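182aa long hypothetical protein (Pyrococcus horikoshii, PDB 2GAN) probably acts as a GNAT-family acetyltransferase, moving an acetyl group from acetyl-coenzyme A to an acceptor that has not been identified. Local coordinates at residues Glu16-Met21 against Glu52-Phe57; Arg23-Thr28 against Pro33-Val38; Thr12-Leu17 against Phe60-Glu65. All coordinates share one frame; numbering follows the deposited sequence.

Interaction 1: residues Glu16-Met21 against Glu52-Phe57; sequences ELLELM and EVYEPF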
loop_
_atom_site.group_PDB
_atom_site.type_symbol
_atom_site.label_atom_id
_atom_site.label_comp_id
_atom_site.label_asym_id
_atom_site.label_seq_id
_atom_site.Cartn_x
_atom_site.Cartn_y
_atom_site.Cartn_z
ATOM N N GLU A 16 -25.448 6.856 1.172
ATOM C CA GLU A 16 -24.999 5.571 0.646
ATOM C C GLU A 16 -23.481 5.572 0.475
ATOM O O GLU A 16 -22.822 4.583 0.773
ATOM C CB GLU A 16 -25.683 5.255 -0.693
ATOM C CG GLU A 16 -25.275 3.879 -1.220
ATOM C CD GLU A 16 -26.176 3.349 -2.322
ATOM O OE1 GLU A 16 -27.005 4.115 -2.863
ATOM O OE2 GLU A 16 -26.035 2.158 -2.659
ATOM N N LEU A 17 -22.934 6.688 -0.002
ATOM C CA LEU A 17 -21.492 6.814 -0.197
ATOM C C LEU A 17 -20.750 6.824 1.147
ATOM O O LEU A 17 -19.717 6.167 1.307
ATOM C CB LEU A 17 -21.165 8.091 -0.981
ATOM C CG LEU A 17 -21.488 8.090 -2.482
ATOM C CD1 LEU A 17 -21.316 9.490 -3.065
ATOM C CD2 LEU A 17 -20.564 7.103 -3.202
ATOM N N LEU A 18 -21.285 7.562 2.111
ATOM C CA LEU A 18 -20.670 7.639 3.432
ATOM C C LEU A 18 -20.417 6.242 4.006
ATOM O O LEU A 18 -19.321 5.944 4.490
ATOM C CB LEU A 18 -21.579 8.421 4.385
ATOM C CG LEU A 18 -20.993 8.795 5.748
ATOM C CD1 LEU A 18 -19.791 9.701 5.554
ATOM C CD2 LEU A 18 -22.051 9.506 6.574
ATOM N N GLU A 19 -21.439 5.390 3.940
ATOM C CA GLU A 19 -21.362 4.028 4.463
ATOM C C GLU A 19 -20.392 3.163 3.652
ATOM O O GLU A 19 -19.717 2.284 4.199
ATOM C CB GLU A 19 -22.771 3.410 4.493
ATOM C CG GLU A 19 -22.864 2.002 5.096
ATOM C CD GLU A 19 -24.269 1.671 5.593
ATOM O OE1 GLU A 19 -25.246 2.225 5.042
ATOM O OE2 GLU A 19 -24.397 0.848 6.529
ATOM N N LEU A 20 -20.324 3.407 2.348
ATOM C CA LEU A 20 -19.397 2.659 1.502
ATOM C C LEU A 20 -17.969 3.055 1.914
ATOM O O LEU A 20 -17.094 2.199 2.074
ATOM C CB LEU A 20 -19.635 2.989 0.018
ATOM C CG LEU A 20 -18.561 2.552 -0.996
ATOM C CD1 LEU A 20 -18.257 1.071 -0.831
ATOM C CD2 LEU A 20 -19.034 2.839 -2.419
HETATM N N MSE A 21 -17.740 4.349 2.117
HETATM C CA MSE A 21 -16.415 4.808 2.505
HETATM C C MSE A 21 -15.999 4.294 3.882
HETATM O O MSE A 21 -14.810 4.084 4.138
HETATM C CB MSE A 21 -16.340 6.341 2.455
HETATM C CG MSE A 21 -16.500 6.906 1.043
HETATM SE SE MSE A 21 -15.195 6.153 -0.206
HETATM C CE MSE A 21 -13.911 7.581 -0.163
ATOM N N GLU A 52 -18.246 11.739 11.666
ATOM C CA GLU A 52 -18.029 13.055 12.241
ATOM C C GLU A 52 -16.863 13.803 11.625
ATOM O O GLU A 52 -16.886 15.026 11.523
ATOM C CB GLU A 52 -17.793 12.933 13.739
ATOM C CG GLU A 52 -17.776 14.269 14.445
ATOM C CD GLU A 52 -17.457 14.138 15.914
ATOM O OE1 GLU A 52 -18.063 13.262 16.575
ATOM O OE2 GLU A 52 -16.609 14.916 16.408
ATOM N N VAL A 53 -15.843 13.069 11.204
ATOM C CA VAL A 53 -14.673 13.711 10.644
ATOM C C VAL A 53 -14.550 13.619 9.120
ATOM O O VAL A 53 -13.667 14.244 8.535
ATOM C CB VAL A 53 -13.407 13.138 11.311
ATOM C CG1 VAL A 53 -13.051 11.797 10.697
ATOM C CG2 VAL A 53 -12.277 14.129 11.205
ATOM N N TYR A 54 -15.443 12.868 8.477
ATOM C CA TYR A 54 -15.398 12.702 7.022
ATOM C C TYR A 54 -16.627 13.255 6.300
ATOM O O TYR A 54 -16.529 13.736 5.172
ATOM C CB TYR A 54 -15.218 11.220 6.677
ATOM C CG TYR A 54 -15.088 10.926 5.196
ATOM C CD1 TYR A 54 -16.199 10.545 4.439
ATOM C CD2 TYR A 54 -13.856 11.023 4.551
ATOM C CE1 TYR A 54 -16.081 10.267 3.079
ATOM C CE2 TYR A 54 -13.732 10.744 3.188
ATOM C CZ TYR A 54 -14.840 10.370 2.461
ATOM O OH TYR A 54 -14.718 10.110 1.116
ATOM N N GLU A 55 -17.778 13.184 6.958
ATOM C CA GLU A 55 -19.032 13.664 6.391
ATOM C C GLU A 55 -18.903 15.085 5.840
ATOM O O GLU A 55 -19.308 15.354 4.715
ATOM C CB GLU A 55 -20.126 13.583 7.465
ATOM C CG GLU A 55 -21.565 13.786 7.000
ATOM C CD GLU A 55 -21.893 15.233 6.711
ATOM O OE1 GLU A 55 -21.417 16.114 7.465
ATOM O OE2 GLU A 55 -22.648 15.490 5.747
ATOM N N PRO A 56 -18.320 16.013 6.615
ATOM C CA PRO A 56 -18.182 17.388 6.116
ATOM C C PRO A 56 -17.370 17.459 4.808
ATOM O O PRO A 56 -17.719 18.198 3.890
ATOM C CB PRO A 56 -17.493 18.109 7.278
ATOM C CG PRO A 56 -17.970 17.324 8.480
ATOM C CD PRO A 56 -17.820 15.911 7.997
ATOM N N PHE A 57 -16.298 16.674 4.731
ATOM C CA PHE A 57 -15.440 16.623 3.548
ATOM C C PHE A 57 -16.239 16.134 2.331
ATOM O O PHE A 57 -16.216 16.754 1.274
ATOM C CB PHE A 57 -14.251 15.686 3.824
ATOM C CG PHE A 57 -13.226 15.637 2.716
ATOM C CD1 PHE A 57 -12.591 16.800 2.276
ATOM C CD2 PHE A 57 -12.884 14.419 2.121
ATOM C CE1 PHE A 57 -11.630 16.753 1.259
ATOM C CE2 PHE A 57 -11.927 14.361 1.106
ATOM C CZ PHE A 57 -11.298 15.532 0.673
#
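Leu18 and Met21, one turn apart on the first helix, both meet the ring of Tyr54, and each does so in its own way. Leu18 sends its CD1 methyl in at the edge of the ring, nearly in the ring plane, with Leu18 CD1 3.9 Å from Tyr54 CD1. The same methyl lies 4.1 Å from the CA of Glu55, so it sits between the ring edge and the backbone of the next residue. Met21, present as selenomethionine, crosses the tyrosine at about a right angle, and the contact rests on its CB and CG, each 4.0 Å from Tyr54 CE1. The chain then bends at chi2 and chi3; the exact place of its CE, modelled too close to the tyrosine hydroxyl, is doubtful. Tyr54 reaches into the gap because its CG stands anti to the backbone N (chi1 -177°), and Glu55 bends its carboxylate away from Leu18.

The axes of these two short segments approach to 10.8 Å and run at 133° to each other, a separation wide enough for side chains to fill and with no hydrogen bond across it. Segment 52-57 is kinked where Pro56, which has no N-H, and Phe57 make no backbone bond to the preceding turn. Farther out, the ring of Phe50 stacks on Tyr54, while Phe111 of strand 106-114 touches both Met21 and Tyr54 from the sheet. Helix 14-27 also rests on strand 78-85 through Leu20. Two helices between the first and second strands, packed together over one side of the central sheet, are a defining feature of the GNAT acetyltransferase fold.

Interaction 2: residues Arg23-Thr28 against Pro33-Val38; sequences RIYRST and PALEWV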
loop_
_atom_site.group_PDB
_atom_site.type_symbol
_atom_site.label_atom_id
_atom_site.label_comp_id
_atom_site.label_asym_id
_atom_site.label_seq_id
_atom_site.Cartn_x
_atom_site.Cartn_y
_atom_site.Cartn_z
ATOM N N ARG A 23 -16.963 1.337 5.228
ATOM C CA ARG A 23 -16.638 -0.073 5.092
ATOM C C ARG A 23 -15.225 -0.205 4.535
ATOM O O ARG A 23 -14.482 -1.112 4.899
ATOM C CB ARG A 23 -17.692 -0.769 4.211
ATOM C CG ARG A 23 -19.054 -0.905 4.916
ATOM C CD ARG A 23 -20.151 -1.507 4.036
ATOM N NE ARG A 23 -19.757 -2.802 3.491
ATOM C CZ ARG A 23 -19.474 -3.024 2.210
ATOM N NH1 ARG A 23 -19.552 -2.044 1.325
ATOM N NH2 ARG A 23 -19.079 -4.228 1.819
ATOM N N ILE A 24 -14.837 0.729 3.678
ATOM C CA ILE A 24 -13.492 0.712 3.113
ATOM C C ILE A 24 -12.481 1.110 4.188
ATOM O O ILE A 24 -11.398 0.537 4.282
ATOM C CB ILE A 24 -13.398 1.674 1.926
ATOM C CG1 ILE A 24 -14.248 1.119 0.778
ATOM C CG2 ILE A 24 -11.945 1.859 1.498
ATOM C CD1 ILE A 24 -14.555 2.120 -0.299
ATOM N N TYR A 25 -12.851 2.099 4.998
ATOM C CA TYR A 25 -11.997 2.576 6.082
ATOM C C TYR A 25 -11.737 1.434 7.056
ATOM O O TYR A 25 -10.644 1.308 7.598
ATOM C CB TYR A 25 -12.684 3.731 6.818
ATOM C CG TYR A 25 -11.839 4.429 7.865
ATOM C CD1 TYR A 25 -12.107 4.276 9.228
ATOM C CD2 TYR A 25 -10.811 5.297 7.487
ATOM C CE1 TYR A 25 -11.377 4.982 10.189
ATOM C CE2 TYR A 25 -10.078 6.008 8.435
ATOM C CZ TYR A 25 -10.369 5.850 9.786
ATOM O OH TYR A 25 -9.684 6.605 10.717
ATOM N N ARG A 26 -12.746 0.604 7.279
ATOM C CA ARG A 26 -12.609 -0.523 8.193
ATOM C C ARG A 26 -11.835 -1.662 7.524
ATOM O O ARG A 26 -10.896 -2.207 8.101
ATOM C CB ARG A 26 -13.996 -1.004 8.625
ATOM C CG ARG A 26 -14.021 -2.104 9.686
ATOM C CD ARG A 26 -15.466 -2.440 10.036
ATOM N NE ARG A 26 -16.209 -2.939 8.873
ATOM C CZ ARG A 26 -17.537 -3.040 8.807
ATOM N NH1 ARG A 26 -18.288 -2.672 9.838
ATOM N NH2 ARG A 26 -18.117 -3.515 7.713
ATOM N N SER A 27 -12.208 -2.014 6.300
ATOM C CA SER A 27 -11.518 -3.102 5.616
ATOM C C SER A 27 -10.022 -2.831 5.450
ATOM O O SER A 27 -9.217 -3.755 5.518
ATOM C CB SER A 27 -12.155 -3.368 4.251
ATOM O OG SER A 27 -11.883 -2.309 3.354
ATOM N N THR A 28 -9.656 -1.568 5.236
ATOM C CA THR A 28 -8.248 -1.183 5.064
ATOM C C THR A 28 -7.597 -0.759 6.382
ATOM O O THR A 28 -6.473 -0.246 6.399
ATOM C CB THR A 28 -8.096 0.002 4.082
ATOM O OG1 THR A 28 -8.748 1.164 4.625
ATOM C CG2 THR A 28 -8.718 -0.343 2.729
ATOM N N PRO A 33 -10.616 5.935 3.050
ATOM C CA PRO A 33 -10.075 7.042 2.253
ATOM C C PRO A 33 -9.163 7.939 3.087
ATOM O O PRO A 33 -9.227 7.923 4.317
ATOM C CB PRO A 33 -11.327 7.766 1.772
ATOM C CG PRO A 33 -12.292 7.539 2.887
ATOM C CD PRO A 33 -12.074 6.078 3.210
ATOM N N ALA A 34 -8.316 8.713 2.413
ATOM C CA ALA A 34 -7.372 9.605 3.092
ATOM C C ALA A 34 -8.060 10.683 3.921
ATOM O O ALA A 34 -9.088 11.221 3.520
ATOM C CB ALA A 34 -6.443 10.252 2.068
ATOM N N LEU A 35 -7.484 10.992 5.077
ATOM C CA LEU A 35 -8.030 12.012 5.970
ATOM C C LEU A 35 -6.961 13.055 6.293
ATOM O O LEU A 35 -6.570 13.229 7.450
ATOM C CB LEU A 35 -8.528 11.365 7.266
ATOM C CG LEU A 35 -9.631 10.314 7.119
ATOM C CD1 LEU A 35 -9.900 9.675 8.470
ATOM C CD2 LEU A 35 -10.896 10.962 6.562
ATOM N N GLU A 36 -6.495 13.745 5.258
ATOM C CA GLU A 36 -5.457 14.766 5.388
ATOM C C GLU A 36 -5.737 15.817 6.466
ATOM O O GLU A 36 -4.838 16.178 7.225
ATOM C CB GLU A 36 -5.256 15.461 4.033
ATOM C CG GLU A 36 -4.131 16.490 3.995
ATOM C CD GLU A 36 -2.743 15.858 4.022
ATOM O OE1 GLU A 36 -1.748 16.617 4.042
ATOM O OE2 GLU A 36 -2.646 14.610 4.020
ATOM N N TRP A 37 -6.978 16.301 6.525
ATOM C CA TRP A 37 -7.386 17.329 7.490
ATOM C C TRP A 37 -7.820 16.795 8.857
ATOM O O TRP A 37 -8.596 17.445 9.560
ATOM C CB TRP A 37 -8.530 18.169 6.903
ATOM C CG TRP A 37 -8.192 18.823 5.585
ATOM C CD1 TRP A 37 -8.804 18.612 4.376
ATOM C CD2 TRP A 37 -7.128 19.750 5.339
ATOM N NE1 TRP A 37 -8.181 19.349 3.396
ATOM C CE2 TRP A 37 -7.152 20.058 3.960
ATOM C CE3 TRP A 37 -6.158 20.352 6.149
ATOM C CZ2 TRP A 37 -6.237 20.935 3.375
ATOM C CZ3 TRP A 37 -5.249 21.223 5.565
ATOM C CH2 TRP A 37 -5.298 21.507 4.193
ATOM N N VAL A 38 -7.321 15.623 9.236
ATOM C CA VAL A 38 -7.686 15.032 10.520
ATOM C C VAL A 38 -6.465 14.778 11.391
ATOM O O VAL A 38 -5.550 14.051 11.002
ATOM C CB VAL A 38 -8.444 13.708 10.320
ATOM C CG1 VAL A 38 -8.927 13.173 11.661
ATOM C CG2 VAL A 38 -9.614 13.926 9.374
#
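The carbonyl oxygen of Ile24, just before the Tyr25 that packs on Pro33 and Leu35, is held by two donors of one residue. Thr28 OG1 gives its proton to Ile24 O at 2.7 Å, and Thr28 N reaches Ile24 O at 2.9 Å from the opposite face of the carbonyl plane. The hydroxyl is tilted 28° from that plane. Thr28 is where the helical backbone ends, and its OG1 also accepts a hydrogen bond from Tyr32 N, tying the helix end to the loop that follows.

That loop comes back against Tyr25. The tyrosine has its CG anti to the backbone N (chi1 -173°), which brings its ring end close to segment 33-38, whose side chains meet it at two levels. Near the root, Tyr25 CB lies 4.3 Å from Pro33 CD, a ring that follows a cis peptide bond. Nearer the far end, Leu35 crosses the tyrosine at about a right angle and places its CD1 methyl 3.7 Å from Tyr25 CE2 and 3.8 Å from Tyr25 OH. The hydroxyl itself is hydrogen-bonded to Pro42 O, which pins the far end of the ring. Beyond Leu35 the chain folds into a type I turn, closed by Val38 N on Leu35 O at 3.1 Å.

Pro33 and Leu35 also touch Tyr54 of helix 47-65, which places the loop between the two helices. A sulfate, probably from the crystallisation liquor, has its nearest atom about 5 Å from the Pro33 side chain and may mark a pocket. In GNAT enzymes the connection between these first two helices commonly borders the acceptor-substrate site, and it may do so here.

Interaction 3: residues Thr12-Leu17 against Phe60-Glu65; sequences TVKDEL and FRLSQE. With SO4 (sulfate ion), chain D.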
loop_
_atom_site.group_PDB
_atom_site.type_symbol
_atom_site.label_atom_id
_atom_site.label_comp_id
_atom_site.label_asym_id
_atom_site.label_seq_id
_atom_site.Cartn_x
_atom_site.Cartn_y
_atom_site.Cartn_z
ATOM N N THR A 12 -27.218 13.709 -3.695
ATOM C CA THR A 12 -28.324 12.830 -3.320
ATOM C C THR A 12 -27.935 11.402 -2.914
ATOM O O THR A 12 -28.793 10.624 -2.506
ATOM C CB THR A 12 -29.392 12.747 -4.445
ATOM O OG1 THR A 12 -28.799 12.251 -5.658
ATOM C CG2 THR A 12 -29.994 14.124 -4.698
ATOM N N VAL A 13 -26.660 11.045 -3.022
ATOM C CA VAL A 13 -26.239 9.701 -2.625
ATOM C C VAL A 13 -25.200 9.749 -1.510
ATOM O O VAL A 13 -24.492 8.774 -1.261
ATOM C CB VAL A 13 -25.663 8.905 -3.816
ATOM C CG1 VAL A 13 -26.758 8.630 -4.836
ATOM C CG2 VAL A 13 -24.522 9.673 -4.464
ATOM N N LYS A 14 -25.133 10.884 -0.823
ATOM C CA LYS A 14 -24.168 11.071 0.253
ATOM C C LYS A 14 -24.217 9.973 1.323
ATOM O O LYS A 14 -23.184 9.428 1.717
ATOM C CB LYS A 14 -24.378 12.447 0.894
ATOM C CG LYS A 14 -23.329 12.828 1.928
ATOM C CD LYS A 14 -23.799 12.507 3.327
ATOM C CE LYS A 14 -24.983 13.380 3.710
ATOM N NZ LYS A 14 -25.527 12.991 5.040
ATOM N N ASP A 15 -25.418 9.647 1.785
ATOM C CA ASP A 15 -25.584 8.632 2.816
ATOM C C ASP A 15 -25.064 7.269 2.375
ATOM O O ASP A 15 -24.321 6.603 3.111
ATOM C CB ASP A 15 -27.052 8.544 3.224
ATOM C CG ASP A 15 -27.545 9.832 3.872
ATOM O OD1 ASP A 15 -26.750 10.452 4.610
ATOM O OD2 ASP A 15 -28.712 10.211 3.651
ATOM N N GLU A 16 -25.448 6.856 1.172
ATOM C CA GLU A 16 -24.999 5.571 0.646
ATOM C C GLU A 16 -23.481 5.572 0.475
ATOM O O GLU A 16 -22.822 4.583 0.773
ATOM C CB GLU A 16 -25.683 5.255 -0.693
ATOM C CG GLU A 16 -25.275 3.879 -1.220
ATOM C CD GLU A 16 -26.176 3.349 -2.322
ATOM O OE1 GLU A 16 -27.005 4.115 -2.863
ATOM O OE2 GLU A 16 -26.035 2.158 -2.659
ATOM N N LEU A 17 -22.934 6.688 -0.002
ATOM C CA LEU A 17 -21.492 6.814 -0.197
ATOM C C LEU A 17 -20.750 6.824 1.147
ATOM O O LEU A 17 -19.717 6.167 1.307
ATOM C CB LEU A 17 -21.165 8.091 -0.981
ATOM C CG LEU A 17 -21.488 8.090 -2.482
ATOM C CD1 LEU A 17 -21.316 9.490 -3.065
ATOM C CD2 LEU A 17 -20.564 7.103 -3.202
ATOM N N PHE A 60 -18.947 18.595 1.002
ATOM C CA PHE A 60 -18.338 19.617 0.169
ATOM C C PHE A 60 -17.963 19.128 -1.225
ATOM O O PHE A 60 -18.272 19.783 -2.216
ATOM C CB PHE A 60 -17.096 20.203 0.851
ATOM C CG PHE A 60 -16.191 20.966 -0.088
ATOM C CD1 PHE A 60 -15.047 20.366 -0.617
ATOM C CD2 PHE A 60 -16.498 22.275 -0.461
ATOM C CE1 PHE A 60 -14.223 21.052 -1.503
ATOM C CE2 PHE A 60 -15.685 22.977 -1.349
ATOM C CZ PHE A 60 -14.543 22.365 -1.872
ATOM N N ARG A 61 -17.294 17.982 -1.307
ATOM C CA ARG A 61 -16.869 17.464 -2.604
ATOM C C ARG A 61 -18.032 17.162 -3.533
ATOM O O ARG A 61 -17.977 17.451 -4.726
ATOM C CB ARG A 61 -16.048 16.194 -2.421
ATOM C CG ARG A 61 -14.824 16.370 -1.570
ATOM C CD ARG A 61 -14.069 15.068 -1.535
ATOM N NE ARG A 61 -12.848 15.114 -2.330
ATOM C CZ ARG A 61 -12.138 14.036 -2.649
ATOM N NH1 ARG A 61 -12.538 12.842 -2.242
ATOM N NH2 ARG A 61 -11.025 14.153 -3.352
ATOM N N LEU A 62 -19.074 16.554 -2.976
ATOM C CA LEU A 62 -20.260 16.196 -3.732
ATOM C C LEU A 62 -20.966 17.451 -4.242
ATOM O O LEU A 62 -21.507 17.454 -5.344
ATOM C CB LEU A 62 -21.210 15.388 -2.843
ATOM C CG LEU A 62 -21.397 13.862 -2.970
ATOM C CD1 LEU A 62 -20.298 13.186 -3.771
ATOM C CD2 LEU A 62 -21.503 13.290 -1.573
ATOM N N SER A 63 -20.949 18.519 -3.447
ATOM C CA SER A 63 -21.613 19.768 -3.838
ATOM C C SER A 63 -20.828 20.686 -4.777
ATOM O O SER A 63 -21.373 21.208 -5.752
ATOM C CB SER A 63 -21.986 20.577 -2.591
ATOM O OG SER A 63 -22.923 19.880 -1.797
ATOM N N GLN A 64 -19.550 20.884 -4.483
ATOM C CA GLN A 64 -18.723 21.786 -5.279
ATOM C C GLN A 64 -17.611 21.139 -6.103
ATOM O O GLN A 64 -17.600 21.239 -7.325
ATOM C CB GLN A 64 -18.091 22.823 -4.360
ATOM C CG GLN A 64 -19.064 23.408 -3.360
ATOM C CD GLN A 64 -20.078 24.326 -4.006
ATOM O OE1 GLN A 64 -21.187 24.498 -3.502
ATOM N NE2 GLN A 64 -19.696 24.934 -5.120
ATOM N N GLU A 65 -16.674 20.487 -5.427
ATOM C CA GLU A 65 -15.530 19.879 -6.088
ATOM C C GLU A 65 -15.798 18.985 -7.299
ATOM O O GLU A 65 -15.284 19.247 -8.381
ATOM C CB GLU A 65 -14.681 19.133 -5.050
ATOM C CG GLU A 65 -13.428 18.467 -5.606
ATOM C CD GLU A 65 -12.367 18.250 -4.540
ATOM O OE1 GLU A 65 -11.578 17.288 -4.656
ATOM O OE2 GLU A 65 -12.312 19.061 -3.588
HETATM S S SO4 D . -9.541 10.897 -3.051
HETATM O O1 SO4 D . -9.746 9.448 -2.856
HETATM O O2 SO4 D . -8.326 11.136 -3.863
HETATM O O3 SO4 D . -9.381 11.529 -1.728
HETATM O O4 SO4 D . -10.701 11.470 -3.750
#
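The start of helix 14-27 lies beside residues 60-65 of helix 47-65, which has a wider pi-type turn at 61-65, and Lys14 and Leu62 face each other at 7.6 Å between CA atoms. Leu62 lodges between Lys14 and Leu17: its CD2 meets Lys14 CB at 3.9 Å, and its CD1 meets the CD1 of Leu17 at the same separation. The near-eclipsed CB-CG bond of Leu62 (chi2 16°) suggests some strain, or an imprecisely placed side chain. Lys14 lends only the root of its chain; bends at chi2 and chi3 carry the amine off to a salt bridge, Lys14 NZ to Asp15 OD1 at 2.9 Å. Leu69 of strand 68-74 touches both leucines from the sheet.

On another side of the helix, Arg61 points its guanidinium edge at a sulfate. Both Arg61 NH1 and Arg61 NH2 bond to sulfate O4 at 2.7 Å, a fork on one oxygen, while NE and NH2 make weak hydrogen bonds, part of a salt bridge, to Glu65 OE1 (3.4 Å). With a leucine here, the sulfate would lose its two-pronged grip and Glu65 would probably be left facing Glu110 with less to offset their like charges. Phe111 N also binds the sulfate. An anion, probably from the crystallisation liquor, between the second helix and strand 106-114 is consistent with a pocket at the active-site cleft of the GNAT fold.

Overall arrangement
From the N terminus, the chain leaves strand 2-6 and enters helix 14-27, whose first turn belongs to interaction 3 and whose next turns belong to interaction 1; the two share Glu16 and Leu17. The helix ends in interaction 2, where the chain doubles back after four residues and closes the smallest loop. Helix 47-65 then returns along the first helix, so 52-57 closes interaction 1, and 60-65 closes the longer loop of interaction 3 from nearly the same start; interaction 2 lies within both. Interactions 1 and 2 touch, Val53 packing on Val38; interactions 2 and 3 do not. Together they tie both helices and their connecting loop to one another beside the central sheet.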